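Local atomic coordinates of biofilm-associated surface protein (Staphylococcus aureus, PDB entry 7C7U), a protein that sits on the staphylococcal cell wall and takes part in biofilm formation, probably by a calcium-modulated switch to functional amyloid. Residues Ala248-Leu261 against Glu360-Lys372. Numbering follows the deposited sequence.
Sequences ANQWAYNYQIDKDL and EDFTFAGYLTDSK
Asn254 CB sits over one face of the Tyr367 ring, a CH-pi contact 3.5 Å from the centroid, and the amide plane runs nearly parallel to the ring, 8° apart. Tyr367 CG stands between its own N and C (chi1 56°), which swings the ring across to Asn254. Asn254 ND2 gives both protons: one to Tyr367 O at 3.2 Å, from above the carbonyl plane, the other to Thr369 OG1 at 3.1 Å. Tyr367 O also accepts from Asn254 N, so two donors grip it. A water gives a proton to Asn254 OD1; another links Tyr367 OH to Gln256 NE2, which also bonds Asp194.

Paired backbone bonds join Ala252 to Thr369, Asn254 to Tyr367 and Gln256 to Ala365. Beyond them Asp258 takes over: OD2 accepts from Thr363 N at 2.9 Å, and OD1 from Asp260 N in an Asx turn. Leu261 CD2 then sits over one face of Phe362, 3.9 Å from the ring centroid.

Strands 252-257 and 359-369 are the central antiparallel pair of a four-stranded sheet, flanked by 301-305 and 381-388. Polar side chains thus reinforce the backbone pairing on the Asn254 face, and at Asp258 a carboxylate takes up the next strand N-H.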
# COMPACT_ATOMS: atom_id res chain seq x y z
N ALA A 248 -6.58 -45.32 6.89
CA ALA A 248 -5.20 -45.47 7.36
C ALA A 248 -4.18 -44.80 6.45
O ALA A 248 -3.08 -44.49 6.90
CB ALA A 248 -4.85 -46.95 7.51
N ASN A 249 -4.50 -44.59 5.18
CA ASN A 249 -3.56 -43.99 4.24
C ASN A 249 -3.85 -42.52 3.96
O ASN A 249 -3.33 -41.98 2.98
CB ASN A 249 -3.55 -44.77 2.93
CG ASN A 249 -3.02 -46.18 3.10
OD1 ASN A 249 -2.33 -46.46 4.08
ND2 ASN A 249 -3.34 -47.06 2.17
N GLN A 250 -4.67 -41.88 4.79
CA GLN A 250 -4.99 -40.47 4.58
C GLN A 250 -3.74 -39.60 4.61
O GLN A 250 -2.81 -39.82 5.39
CB GLN A 250 -5.98 -39.97 5.62
CG GLN A 250 -7.39 -40.50 5.47
CD GLN A 250 -8.10 -40.03 4.21
OE1 GLN A 250 -8.06 -38.86 3.85
NE2 GLN A 250 -8.77 -40.97 3.54
N TRP A 251 -3.72 -38.60 3.74
CA TRP A 251 -2.65 -37.62 3.72
C TRP A 251 -2.83 -36.59 4.84
O TRP A 251 -3.90 -36.46 5.45
CB TRP A 251 -2.63 -36.91 2.37
CG TRP A 251 -2.21 -37.75 1.21
CD1 TRP A 251 -1.81 -39.07 1.22
CD2 TRP A 251 -2.16 -37.32 -0.16
NE1 TRP A 251 -1.52 -39.48 -0.07
CE2 TRP A 251 -1.73 -38.44 -0.93
CE3 TRP A 251 -2.45 -36.12 -0.81
CZ2 TRP A 251 -1.56 -38.36 -2.30
CZ3 TRP A 251 -2.29 -36.06 -2.17
CH2 TRP A 251 -1.85 -37.17 -2.91
N ALA A 252 -1.79 -35.79 5.06
CA ALA A 252 -1.89 -34.65 5.97
C ALA A 252 -1.49 -33.37 5.26
O ALA A 252 -0.61 -33.38 4.40
CB ALA A 252 -1.01 -34.85 7.22
N TYR A 253 -2.13 -32.26 5.65
CA TYR A 253 -1.70 -30.94 5.22
C TYR A 253 -0.85 -30.31 6.32
O TYR A 253 -1.24 -30.31 7.49
CB TYR A 253 -2.90 -30.03 4.90
CG TYR A 253 -2.46 -28.70 4.35
CD1 TYR A 253 -1.78 -28.63 3.14
CD2 TYR A 253 -2.73 -27.50 5.04
CE1 TYR A 253 -1.36 -27.43 2.63
CE2 TYR A 253 -2.31 -26.31 4.54
CZ TYR A 253 -1.65 -26.26 3.34
OH TYR A 253 -1.25 -25.05 2.84
N ASN A 254 0.29 -29.75 5.93
CA ASN A 254 1.31 -29.23 6.84
C ASN A 254 1.57 -27.77 6.50
O ASN A 254 1.58 -27.40 5.33
CB ASN A 254 2.61 -30.05 6.71
CG ASN A 254 2.38 -31.54 6.86
OD1 ASN A 254 2.57 -32.10 7.94
ND2 ASN A 254 1.95 -32.18 5.77
N TYR A 255 1.78 -26.94 7.52
CA TYR A 255 1.88 -25.51 7.28
C TYR A 255 2.90 -24.91 8.25
O TYR A 255 3.09 -25.40 9.36
CB TYR A 255 0.48 -24.82 7.40
CG TYR A 255 -0.30 -25.32 8.59
CD1 TYR A 255 -0.19 -24.69 9.83
CD2 TYR A 255 -1.09 -26.47 8.50
CE1 TYR A 255 -0.87 -25.16 10.94
CE2 TYR A 255 -1.77 -26.96 9.60
CZ TYR A 255 -1.65 -26.31 10.82
OH TYR A 255 -2.32 -26.81 11.92
N GLN A 256 3.60 -23.88 7.78
CA GLN A 256 4.60 -23.17 8.58
C GLN A 256 4.23 -21.69 8.58
O GLN A 256 4.14 -21.07 7.52
CB GLN A 256 6.01 -23.39 8.01
CG GLN A 256 6.42 -24.90 7.91
CD GLN A 256 7.91 -25.11 7.64
OE1 GLN A 256 8.59 -24.24 7.11
NE2 GLN A 256 8.43 -26.30 7.99
N ILE A 257 4.00 -21.13 9.77
CA ILE A 257 3.65 -19.72 9.91
C ILE A 257 4.85 -19.00 10.51
O ILE A 257 5.40 -19.45 11.52
CB ILE A 257 2.39 -19.53 10.79
CG1 ILE A 257 1.26 -20.47 10.34
CG2 ILE A 257 1.89 -18.05 10.80
CD1 ILE A 257 0.75 -20.19 8.92
N ASP A 258 5.28 -17.90 9.88
CA ASP A 258 6.44 -17.14 10.35
C ASP A 258 6.33 -16.86 11.84
O ASP A 258 5.35 -16.28 12.31
CB ASP A 258 6.53 -15.83 9.57
CG ASP A 258 7.87 -15.14 9.75
OD1 ASP A 258 8.26 -14.87 10.90
OD2 ASP A 258 8.54 -14.87 8.74
N LYS A 259 7.35 -17.29 12.59
CA LYS A 259 7.36 -17.15 14.04
C LYS A 259 7.18 -15.69 14.50
O LYS A 259 6.61 -15.44 15.57
CB LYS A 259 8.66 -17.74 14.60
CG LYS A 259 9.91 -17.03 14.14
CD LYS A 259 11.16 -17.74 14.68
CE LYS A 259 12.42 -16.97 14.32
NZ LYS A 259 12.37 -15.59 14.92
N ASP A 260 7.66 -14.71 13.73
CA ASP A 260 7.51 -13.32 14.16
C ASP A 260 6.08 -12.80 14.08
O ASP A 260 5.80 -11.74 14.64
CB ASP A 260 8.41 -12.39 13.36
CG ASP A 260 9.88 -12.61 13.66
OD1 ASP A 260 10.17 -13.10 14.76
OD2 ASP A 260 10.73 -12.29 12.81
N LEU A 261 5.18 -13.49 13.39
CA LEU A 261 3.79 -13.07 13.41
C LEU A 261 3.05 -13.60 14.63
O LEU A 261 1.98 -13.10 14.95
CB LEU A 261 3.08 -13.52 12.13
CG LEU A 261 3.35 -12.65 10.91
CD1 LEU A 261 2.61 -13.17 9.69
CD2 LEU A 261 2.94 -11.20 11.23
N GLU A 360 9.32 -5.23 6.59
CA GLU A 360 9.53 -6.53 7.21
C GLU A 360 8.88 -7.60 6.34
O GLU A 360 7.72 -7.47 5.96
CB GLU A 360 8.97 -6.58 8.63
CG GLU A 360 9.62 -7.71 9.44
CD GLU A 360 9.20 -7.76 10.91
OE1 GLU A 360 8.44 -6.87 11.36
OE2 GLU A 360 9.62 -8.70 11.61
N ASP A 361 9.64 -8.64 6.05
CA ASP A 361 9.15 -9.80 5.31
C ASP A 361 8.80 -10.94 6.26
O ASP A 361 9.57 -11.24 7.18
CB ASP A 361 10.20 -10.29 4.32
CG ASP A 361 10.42 -9.32 3.20
OD1 ASP A 361 9.43 -8.68 2.76
OD2 ASP A 361 11.58 -9.17 2.77
N PHE A 362 7.67 -11.60 6.00
CA PHE A 362 7.31 -12.82 6.71
C PHE A 362 7.13 -13.95 5.70
O PHE A 362 6.59 -13.73 4.62
CB PHE A 362 6.05 -12.64 7.54
CG PHE A 362 6.11 -11.44 8.47
CD1 PHE A 362 5.76 -10.19 8.00
CD2 PHE A 362 6.55 -11.57 9.77
CE1 PHE A 362 5.84 -9.06 8.84
CE2 PHE A 362 6.62 -10.46 10.61
CZ PHE A 362 6.27 -9.21 10.13
N THR A 363 7.60 -15.13 6.05
CA THR A 363 7.59 -16.25 5.12
C THR A 363 6.76 -17.39 5.67
O THR A 363 6.58 -17.52 6.88
CB THR A 363 9.01 -16.71 4.79
OG1 THR A 363 9.73 -16.93 6.00
CG2 THR A 363 9.73 -15.65 3.97
N PHE A 364 6.20 -18.19 4.74
CA PHE A 364 5.27 -19.27 5.05
C PHE A 364 5.55 -20.43 4.10
O PHE A 364 6.17 -20.25 3.05
CB PHE A 364 3.82 -18.84 4.89
CG PHE A 364 3.52 -17.51 5.52
CD1 PHE A 364 3.83 -16.34 4.85
CD2 PHE A 364 3.00 -17.45 6.79
CE1 PHE A 364 3.58 -15.10 5.45
CE2 PHE A 364 2.76 -16.22 7.39
CZ PHE A 364 3.06 -15.05 6.71
N ALA A 365 5.10 -21.61 4.51
CA ALA A 365 5.19 -22.82 3.67
C ALA A 365 4.00 -23.73 3.92
O ALA A 365 3.42 -23.74 5.02
CB ALA A 365 6.51 -23.59 3.90
N GLY A 366 3.66 -24.53 2.90
CA GLY A 366 2.61 -25.52 3.01
C GLY A 366 2.94 -26.69 2.10
O GLY A 366 3.62 -26.52 1.09
N TYR A 367 2.51 -27.88 2.49
CA TYR A 367 2.81 -29.09 1.72
C TYR A 367 1.94 -30.23 2.22
O TYR A 367 1.45 -30.21 3.35
CB TYR A 367 4.31 -29.48 1.79
CG TYR A 367 4.85 -29.68 3.19
CD1 TYR A 367 5.27 -28.58 3.97
CD2 TYR A 367 4.96 -30.94 3.74
CE1 TYR A 367 5.77 -28.77 5.25
CE2 TYR A 367 5.46 -31.14 5.02
CZ TYR A 367 5.87 -30.04 5.76
OH TYR A 367 6.34 -30.24 7.03
N LEU A 368 1.74 -31.22 1.35
CA LEU A 368 1.03 -32.44 1.67
C LEU A 368 2.04 -33.56 1.92
O LEU A 368 3.08 -33.63 1.25
CB LEU A 368 0.07 -32.85 0.53
CG LEU A 368 -1.14 -31.92 0.36
CD1 LEU A 368 -1.75 -32.03 -1.04
CD2 LEU A 368 -2.16 -32.29 1.43
N THR A 369 1.71 -34.45 2.85
CA THR A 369 2.54 -35.62 3.13
C THR A 369 1.67 -36.86 3.11
O THR A 369 0.47 -36.80 3.39
CB THR A 369 3.24 -35.55 4.50
OG1 THR A 369 2.26 -35.23 5.51
CG2 THR A 369 4.38 -34.53 4.50
N ASP A 370 2.28 -38.00 2.79
CA ASP A 370 1.50 -39.23 2.88
C ASP A 370 1.44 -39.68 4.34
O ASP A 370 1.98 -39.02 5.24
CB ASP A 370 2.08 -40.31 1.95
CG ASP A 370 3.47 -40.81 2.35
OD1 ASP A 370 3.91 -40.59 3.49
OD2 ASP A 370 4.12 -41.47 1.50
N SER A 371 0.80 -40.83 4.58
CA SER A 371 0.63 -41.32 5.95
C SER A 371 1.95 -41.71 6.62
O SER A 371 1.95 -41.99 7.82
CB SER A 371 -0.34 -42.50 5.99
OG SER A 371 0.08 -43.57 5.16
N LYS A 372 3.06 -41.73 5.89
CA LYS A 372 4.37 -41.98 6.49
C LYS A 372 5.21 -40.70 6.61
O LYS A 372 6.39 -40.78 6.97
CB LYS A 372 5.13 -43.04 5.69
CG LYS A 372 4.33 -44.33 5.45
CD LYS A 372 5.22 -45.43 4.88
CE LYS A 372 4.52 -46.81 4.88
NZ LYS A 372 3.24 -46.77 4.11
O HOH W 1 -0.59 -42.40 2.68
O HOH W 2 3.26 -34.64 8.70
O HOH W 3 6.67 -28.55 8.98
O HOH W 4 11.21 -15.20 7.25